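Local coordinates for general secretion pathway protein D (Pseudomonas aeruginosa, PDB 4E9J) that forms the outer membrane channel of the type II secretion system, through which proteins such as elastase LasB are exported; this piece is its periplasmic N-terminal part, at residues 117-122 against 146-151; 181-186 against 219-224. All coordinates share one frame; numbering follows the deposited sequence.

Overall arrangement
From the N terminus the chain first builds N0, and strand 114-119 then leads into N1. Contact 1 (117-122 with 146-151) closes a loop over 23 intervening residues that hold helix 125-132 and strand 141-145. The chain continues through helix 157-171 into N2, where contact 2 (181-186 with 219-224) closes the next loop, over 32 residues that include helix 188-201 and strand 211-215. The two closures follow in series, neither nested nor crossed; the centres of contact 1 and contact 2 lie about 29 Å apart, and the nearest atoms of contact 1 and contact 2 about 13 Å. Each joins the end of a domain's first strand to the start of its third, with a G1 beta bulge that begins with an asparagine at the junction. Contact 2 additionally meets the second subunit.

Contact 1. Residues 117-122 against 146-151; sequences VIQVQQ and PSANAL
Strands 117-119 and 150-151 pair antiparallel: Ile118 and Leu151 form a hydrogen-bonded pair, Ile118 N to Leu151 O at 2.8 Å and Leu151 N to Ile118 O at 2.9 Å, and Gln119 faces Ala150 in the next, non-hydrogen-bonded pair. Beyond it the pairing runs on into Asn149, whose O takes the N-H of Val120 at 2.9 Å. Asn149, in the left-handed region (phi 49°), shares Val145 as partner with Ala150, a G1 beta bulge. The Asn149 side chain, CG anti to the backbone N (chi1 -155°), sends ND2 to Val120 O at 3.0 Å; the donor stands well above the carbonyl plane. The same ND2 also bonds Ser123 O and OD1 accepts from Val125 N, so both ends of the amide hold the turn entering helix 125-132. On the Gln119 side of the sheet, Ala150 CB rests on Val117 CG1 at 3.6 Å, while Gln119, its chain bent at chi2, makes a weak bond from NE2 to Ala148 O (N-H...O 121°). On the other side, Ile118 and Leu151 pack on Ile167 of helix 157-171; Leu151 and Val120 also reach helix 125-132. Val117 touches Leu72 of helix 66-79 and its backbone bonds Val59, linking this N1 pair to strand 55-61 of N0.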
# COMPACT_ATOMS: atom_id res chain seq x y z
N VAL A 117 -8.77 7.45 15.02
CA VAL A 117 -7.72 6.52 15.43
C VAL A 117 -8.45 5.38 16.14
O VAL A 117 -9.27 5.63 17.03
CB VAL A 117 -6.69 7.18 16.37
CG1 VAL A 117 -5.63 6.16 16.81
CG2 VAL A 117 -6.01 8.37 15.71
N ILE A 118 -8.18 4.14 15.74
CA ILE A 118 -8.82 2.94 16.29
C ILE A 118 -7.72 2.14 16.94
O ILE A 118 -6.83 1.67 16.25
CB ILE A 118 -9.54 2.11 15.18
CG1 ILE A 118 -10.62 2.96 14.48
CG2 ILE A 118 -10.19 0.85 15.77
CD1 ILE A 118 -11.41 2.25 13.35
N GLN A 119 -7.73 1.99 18.26
CA GLN A 119 -6.71 1.18 18.91
C GLN A 119 -7.14 -0.28 18.78
O GLN A 119 -8.33 -0.58 18.80
CB GLN A 119 -6.56 1.58 20.39
CG GLN A 119 -5.32 0.97 21.04
CD GLN A 119 -4.70 1.91 22.02
OE1 GLN A 119 -5.09 1.96 23.19
NE2 GLN A 119 -3.76 2.73 21.57
N VAL A 120 -6.17 -1.16 18.53
CA VAL A 120 -6.37 -2.62 18.39
C VAL A 120 -5.75 -3.24 19.63
O VAL A 120 -4.64 -2.90 20.00
CB VAL A 120 -5.74 -3.13 17.07
CG1 VAL A 120 -5.90 -4.64 16.93
CG2 VAL A 120 -6.38 -2.42 15.87
N GLN A 121 -6.48 -4.13 20.29
CA GLN A 121 -6.07 -4.73 21.55
C GLN A 121 -5.14 -5.94 21.47
O GLN A 121 -4.09 -5.92 22.11
CB GLN A 121 -7.33 -5.13 22.36
N GLN A 122 -5.57 -7.03 20.81
CA GLN A 122 -4.88 -8.33 20.80
C GLN A 122 -3.97 -8.60 19.63
O GLN A 122 -2.95 -9.27 19.81
CB GLN A 122 -5.92 -9.47 20.83
CG GLN A 122 -6.83 -9.47 22.04
CD GLN A 122 -7.89 -10.54 21.91
OE1 GLN A 122 -9.09 -10.25 21.86
NE2 GLN A 122 -7.48 -11.79 21.85
N PRO A 146 2.06 1.97 14.51
CA PRO A 146 2.55 0.79 15.26
C PRO A 146 2.94 1.00 16.72
O PRO A 146 2.74 0.09 17.51
CB PRO A 146 3.72 0.27 14.43
CG PRO A 146 3.74 1.04 13.19
CD PRO A 146 2.84 2.20 13.28
N SER A 147 3.42 2.20 17.11
CA SER A 147 3.81 2.49 18.49
C SER A 147 2.62 2.51 19.46
O SER A 147 2.81 2.23 20.65
CB SER A 147 4.62 3.78 18.58
OG SER A 147 4.00 4.89 17.93
N ALA A 148 1.40 2.82 18.97
CA ALA A 148 0.18 2.82 19.78
C ALA A 148 -0.70 1.60 19.45
O ALA A 148 -1.76 1.45 20.05
CB ALA A 148 -0.60 4.09 19.53
N ASN A 149 -0.24 0.73 18.52
CA ASN A 149 -0.98 -0.42 17.97
C ASN A 149 -2.39 0.03 17.55
O ASN A 149 -3.42 -0.57 17.90
CB ASN A 149 -1.00 -1.63 18.91
CG ASN A 149 -1.21 -2.90 18.15
OD1 ASN A 149 -0.44 -3.21 17.24
ND2 ASN A 149 -2.22 -3.69 18.47
N ALA A 150 -2.40 1.12 16.78
CA ALA A 150 -3.62 1.75 16.32
C ALA A 150 -3.61 1.93 14.81
O ALA A 150 -2.55 1.93 14.17
CB ALA A 150 -3.80 3.10 17.02
N LEU A 151 -4.81 2.09 14.26
CA LEU A 151 -5.06 2.36 12.85
C LEU A 151 -5.64 3.76 12.75
O LEU A 151 -6.47 4.10 13.58
CB LEU A 151 -6.14 1.39 12.31
CG LEU A 151 -5.77 -0.06 12.16
CD1 LEU A 151 -7.00 -0.91 11.91
CD2 LEU A 151 -4.76 -0.25 11.05

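Contact 2. Residues 181-186 against 219-224; sequences INLRYG and NRLIIL
One amide nitrogen, Asn219 ND2, bonds two carbonyls of the same turn: Gly186 O at 3.0 Å, nearly straight (172°) and in the amide plane, and Leu183 O at 3.1 Å, approached from above the carbonyl plane. Asn219 forms a G1 beta bulge with Arg220, both facing Asp215, at the start of central strand 220-224 in the three-stranded antiparallel sheet of N2. Asn219 CG is anti to its backbone N (chi1 -159°), and OD1 accepts from Val188 N at the start of helix 188-201. Asn219 O receives Leu183 N, continuing the pairing in which Ile181 and Leu221 exchange two backbone bonds. On the face of Ile181 and Leu221, Leu183 CD1 lies 4.0 Å from Leu221 CG, and Ile181 CD1 reaches Ile223 CG1 at 4.3 Å; Ile181 and Ile223 also pack on helix 227-240. The opposite face carries Asn182 and Arg220, side by side and pointing the same way. Arg220 NE makes a salt bridge with Asp215, and NH2 bonds Tyr178 OH of the second subunit, whose Asp177 accepts from Asn182 N on outer strand 178-182. A water joins the pair, donating to Asn182 OD1 at 2.7 Å and accepting from Arg220 NH2 at 2.9 Å.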
# COMPACT_ATOMS: atom_id res chain seq x y z
N ILE A 181 -8.60 -15.28 -3.92
CA ILE A 181 -9.15 -15.87 -5.14
C ILE A 181 -9.72 -14.77 -6.01
O ILE A 181 -10.68 -14.14 -5.62
CB ILE A 181 -10.23 -16.91 -4.87
CG1 ILE A 181 -9.71 -18.00 -3.99
CG2 ILE A 181 -10.78 -17.50 -6.21
CD1 ILE A 181 -10.79 -18.84 -3.45
N ASN A 182 -9.16 -14.60 -7.20
CA ASN A 182 -9.61 -13.62 -8.19
C ASN A 182 -10.67 -14.32 -9.00
O ASN A 182 -10.36 -15.23 -9.72
CB ASN A 182 -8.45 -13.23 -9.09
CG ASN A 182 -7.34 -12.60 -8.31
OD1 ASN A 182 -7.40 -11.44 -7.98
ND2 ASN A 182 -6.34 -13.37 -7.95
N LEU A 183 -11.93 -13.94 -8.86
CA LEU A 183 -13.01 -14.63 -9.56
C LEU A 183 -13.06 -14.23 -11.02
O LEU A 183 -13.22 -13.05 -11.32
CB LEU A 183 -14.35 -14.33 -8.87
CG LEU A 183 -14.47 -14.67 -7.40
CD1 LEU A 183 -15.62 -13.94 -6.79
CD2 LEU A 183 -14.59 -16.15 -7.18
N ARG A 184 -12.90 -15.19 -11.95
CA ARG A 184 -12.93 -14.90 -13.39
C ARG A 184 -14.36 -14.83 -13.96
O ARG A 184 -14.59 -14.08 -14.89
CB ARG A 184 -12.10 -15.95 -14.16
CG ARG A 184 -11.97 -15.68 -15.65
CD ARG A 184 -10.98 -16.62 -16.32
NE ARG A 184 -10.85 -16.33 -17.75
CZ ARG A 184 -10.19 -17.08 -18.63
NH1 ARG A 184 -9.59 -18.21 -18.25
NH2 ARG A 184 -10.12 -16.72 -19.91
N TYR A 185 -15.28 -15.66 -13.49
CA TYR A 185 -16.65 -15.76 -14.03
C TYR A 185 -17.74 -15.23 -13.09
O TYR A 185 -18.67 -14.57 -13.55
CB TYR A 185 -16.95 -17.23 -14.36
CG TYR A 185 -15.89 -17.85 -15.25
CD1 TYR A 185 -15.75 -17.45 -16.58
CD2 TYR A 185 -14.96 -18.73 -14.74
CE1 TYR A 185 -14.74 -17.96 -17.39
CE2 TYR A 185 -13.95 -19.27 -15.54
CZ TYR A 185 -13.85 -18.89 -16.87
OH TYR A 185 -12.86 -19.42 -17.67
N GLY A 186 -17.65 -15.57 -11.82
CA GLY A 186 -18.64 -15.18 -10.83
C GLY A 186 -18.56 -13.74 -10.40
O GLY A 186 -17.57 -13.04 -10.65
N ASN A 219 -12.90 -7.76 -7.73
CA ASN A 219 -13.71 -8.95 -7.90
C ASN A 219 -12.98 -10.18 -7.36
O ASN A 219 -12.82 -11.19 -8.08
CB ASN A 219 -14.13 -9.14 -9.37
CG ASN A 219 -15.35 -10.04 -9.49
OD1 ASN A 219 -16.33 -9.83 -8.80
ND2 ASN A 219 -15.34 -11.08 -10.30
N ARG A 220 -12.53 -10.09 -6.12
CA ARG A 220 -11.80 -11.18 -5.47
C ARG A 220 -12.27 -11.45 -4.04
O ARG A 220 -12.81 -10.56 -3.37
CB ARG A 220 -10.30 -10.88 -5.52
CG ARG A 220 -9.86 -9.83 -4.57
CD ARG A 220 -8.39 -9.50 -4.70
NE ARG A 220 -8.00 -8.61 -3.61
CZ ARG A 220 -6.76 -8.39 -3.18
NH1 ARG A 220 -6.54 -7.59 -2.15
NH2 ARG A 220 -5.73 -8.99 -3.77
N LEU A 221 -12.03 -12.68 -3.56
CA LEU A 221 -12.38 -13.11 -2.22
C LEU A 221 -11.12 -13.25 -1.41
O LEU A 221 -10.12 -13.78 -1.91
CB LEU A 221 -13.04 -14.50 -2.25
CG LEU A 221 -14.32 -14.63 -3.05
CD1 LEU A 221 -14.78 -16.07 -3.06
CD2 LEU A 221 -15.39 -13.71 -2.52
N ILE A 222 -11.19 -12.87 -0.15
CA ILE A 222 -10.11 -13.06 0.82
C ILE A 222 -10.65 -14.07 1.82
O ILE A 222 -11.69 -13.82 2.40
CB ILE A 222 -9.70 -11.76 1.48
CG1 ILE A 222 -9.14 -10.79 0.44
CG2 ILE A 222 -8.70 -12.01 2.60
CD1 ILE A 222 -9.17 -9.32 0.90
N ILE A 223 -10.02 -15.24 1.92
CA ILE A 223 -10.46 -16.32 2.78
C ILE A 223 -9.53 -16.42 3.99
O ILE A 223 -8.32 -16.54 3.82
CB ILE A 223 -10.48 -17.65 2.01
CG1 ILE A 223 -11.19 -17.53 0.63
CG2 ILE A 223 -11.07 -18.79 2.89
CD1 ILE A 223 -12.63 -16.96 0.69
N LEU A 224 -10.11 -16.42 5.19
CA LEU A 224 -9.37 -16.52 6.45
C LEU A 224 -9.85 -17.71 7.22
O LEU A 224 -10.91 -18.26 6.93
CB LEU A 224 -9.59 -15.29 7.27
CG LEU A 224 -8.99 -14.04 6.65
CD1 LEU A 224 -10.10 -13.04 6.35
CD2 LEU A 224 -7.90 -13.49 7.52
O HOH W 1 -5.68 -10.13 -6.43